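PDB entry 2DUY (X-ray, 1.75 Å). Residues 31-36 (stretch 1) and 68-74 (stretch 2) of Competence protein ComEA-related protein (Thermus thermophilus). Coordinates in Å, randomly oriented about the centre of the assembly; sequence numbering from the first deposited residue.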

# COMPACT_ATOMS: atom_id res chain seq x y z
N ALA A 31 1.53 -7.13 -4.21
CA ALA A 31 0.63 -7.43 -5.33
C ALA A 31 0.08 -6.12 -5.90
O ALA A 31 -0.49 -6.11 -6.99
N LEU A 32 0.26 -5.03 -5.17
CA LEU A 32 -0.22 -3.72 -5.60
C LEU A 32 0.65 -3.14 -6.70
O LEU A 32 1.87 -3.28 -6.70
N PRO A 33 0.02 -2.47 -7.67
CA PRO A 33 0.77 -1.88 -8.78
C PRO A 33 1.82 -0.87 -8.33
O PRO A 33 1.51 0.09 -7.63
N GLY A 34 3.06 -1.11 -8.72
CA GLY A 34 4.13 -0.19 -8.36
C GLY A 34 4.77 -0.41 -7.00
O GLY A 34 5.67 0.33 -6.62
N ILE A 35 4.33 -1.44 -6.28
CA ILE A 35 4.89 -1.72 -4.96
C ILE A 35 5.80 -2.94 -4.98
O ILE A 35 5.35 -4.06 -5.19
N GLY A 36 7.08 -2.69 -4.75
CA GLY A 36 8.06 -3.77 -4.73
C GLY A 36 8.40 -4.14 -3.30
O GLY A 36 7.77 -3.66 -2.36
N ARG A 68 -2.53 6.13 -8.34
CA ARG A 68 -2.85 4.86 -8.98
C ARG A 68 -3.36 3.82 -7.99
O ARG A 68 -4.18 2.98 -8.34
N LEU A 69 -2.86 3.88 -6.76
CA LEU A 69 -3.23 2.92 -5.72
C LEU A 69 -4.52 3.17 -4.96
O LEU A 69 -5.07 2.24 -4.38
N ARG A 70 -4.99 4.41 -4.95
CA ARG A 70 -6.20 4.73 -4.19
C ARG A 70 -7.40 3.82 -4.39
O ARG A 70 -8.11 3.50 -3.45
N PRO A 71 -7.65 3.39 -5.64
CA PRO A 71 -8.81 2.51 -5.83
C PRO A 71 -8.70 1.15 -5.12
O PRO A 71 -9.71 0.55 -4.79
N TYR A 72 -7.47 0.69 -4.89
CA TYR A 72 -7.23 -0.61 -4.27
C TYR A 72 -6.97 -0.63 -2.76
O TYR A 72 -6.86 -1.70 -2.17
N LEU A 73 -6.90 0.53 -2.12
CA LEU A 73 -6.56 0.60 -0.71
C LEU A 73 -7.60 1.03 0.31
O LEU A 73 -8.55 1.75 -0.00
N ARG A 74 -7.39 0.59 1.55
CA ARG A 74 -8.22 0.99 2.68
C ARG A 74 -7.24 1.04 3.86
O ARG A 74 -6.14 0.50 3.77

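How does stretch 1 begin its approach to stretch 2? Ala31 takes no part, its CB lying well out of reach, and the contact opens with Leu32, whose CA-to-CB bond points toward the other stretch. Its side chain is in the m rotamer at chi1 and t at chi2, and this buried residue meets three partners. Leu32 CB lies 3.7 Å from Leu69 CD2, Leu32 CD2 lies 3.9 Å from Tyr72 CB, and Leu32 CD1 reaches Leu73 CD2 at 3.7 Å. Leu73, also m and t, starts sideways from its CA, but its end comes nearer and so meets the Leu32 methyl.

What does Pro33 add? Its CA-to-CB bond points toward stretch 2, and the ring, puckered C-gamma endo, places Pro33 CG 3.6 Å from Leu69 CD2. The same Leu69 CD2 methyl sits 3.3 Å from the backbone Pro33 O, so it is approached by both the ring and the carbonyl of one residue. Pro33 CG also stands 4.4 Å from Tyr72 CE1, a looser contact in which the proline lies oblique to the aromatic ring. Tyr72 is m at chi1, with chi2 at 81°, and its CA-to-CB bond points toward stretch 1.

How does the chain bring Ile35 back to the contact after Gly34? A type II beta turn runs from Leu32 to Ile35, closed by a hydrogen bond from Ile35 N to Leu32 O of 3.1 Å. Gly34, with phi/psi of 86/2, occupies a position where a CB would be jammed against the carbonyl O of Pro33, so the backbone itself calls for glycine. At the end of the turn, the CA-to-CB bond of Ile35, a residue m at both chi angles, points toward stretch 2, and Ile35 CD1 lies 3.9 Å from Leu69 CD1. Gly36 makes no contact and serves as the N-cap position just before a helix.

Why is Leu69 the hub, and do polar groups help? Its CA-to-CB bond runs sideways, but with chi1 m and chi2 t its end comes nearer: CD2 lies against Leu32 and Pro33, and the closest approach to Ile35 is through CD1. The backbone hydrogen bond from Tyr72 N to Leu69 O, 2.9 Å long, ties together two of the residues that stretch 1 touches. No hydrogen bond crosses between the stretches, and the side-chain packing is apolar. The arginines do not supply a polar link: Arg68 begins toward stretch 1, yet its end leads away, and Arg70 and Arg74 are out of reach, with hydrogen bonds elsewhere in the structure. Together the two stretches bury 270 Å².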

# COMPACT_ATOMS: atom_id res chain seq x y z
CB ALA A 31 -0.52 -8.33 -4.87
CB LEU A 32 -0.23 -2.73 -4.43
CG LEU A 32 -1.17 -3.05 -3.27
CD1 LEU A 32 -0.77 -2.24 -2.06
CD2 LEU A 32 -2.60 -2.76 -3.68
CB PRO A 33 -0.33 -1.26 -9.64
CG PRO A 33 -1.38 -0.90 -8.63
CD PRO A 33 -1.41 -2.12 -7.74
CB ILE A 35 3.78 -1.95 -3.92
CG1 ILE A 35 2.91 -0.70 -3.81
CG2 ILE A 35 4.39 -2.30 -2.56
CD1 ILE A 35 3.69 0.58 -3.56
CB ARG A 68 -1.61 4.31 -9.69
CG ARG A 68 -1.00 5.25 -10.72
CD ARG A 68 -1.96 5.53 -11.88
NE ARG A 68 -3.04 6.44 -11.51
CZ ARG A 68 -3.83 7.05 -12.40
NH1 ARG A 68 -3.65 6.84 -13.70
NH2 ARG A 68 -4.79 7.87 -11.98
CB LEU A 69 -2.11 2.80 -4.69
CG LEU A 69 -0.77 2.21 -5.11
CD1 LEU A 69 0.22 2.39 -3.97
CD2 LEU A 69 -0.93 0.74 -5.46
CB ARG A 70 -6.62 6.18 -4.43
CG ARG A 70 -5.63 7.20 -3.89
CD ARG A 70 -6.33 8.42 -3.32
NE ARG A 70 -5.37 9.42 -2.88
CZ ARG A 70 -4.73 10.24 -3.69
NH1 ARG A 70 -4.97 10.19 -5.00
NH2 ARG A 70 -3.85 11.11 -3.21
CB PRO A 71 -8.87 2.35 -7.35
CG PRO A 71 -8.30 3.66 -7.85
CD PRO A 71 -7.11 3.84 -6.93
CB TYR A 72 -6.03 -1.30 -4.94
CG TYR A 72 -6.05 -1.29 -6.45
CD1 TYR A 72 -5.65 -0.17 -7.17
CD2 TYR A 72 -6.52 -2.40 -7.16
CE1 TYR A 72 -5.71 -0.14 -8.56
CE2 TYR A 72 -6.59 -2.38 -8.55
CZ TYR A 72 -6.19 -1.25 -9.24
OH TYR A 72 -6.29 -1.21 -10.61
CB LEU A 73 -5.35 1.53 -0.54
CG LEU A 73 -4.09 1.25 -1.35
CD1 LEU A 73 -3.09 2.40 -1.14
CD2 LEU A 73 -3.51 -0.07 -0.94
CB ARG A 74 -9.35 -0.00 2.95
CG ARG A 74 -8.93 -1.44 3.17
CD ARG A 74 -10.17 -2.30 3.41
NE ARG A 74 -9.85 -3.72 3.47
CZ ARG A 74 -9.64 -4.40 4.59
NH1 ARG A 74 -9.35 -5.70 4.53
NH2 ARG A 74 -9.74 -3.80 5.77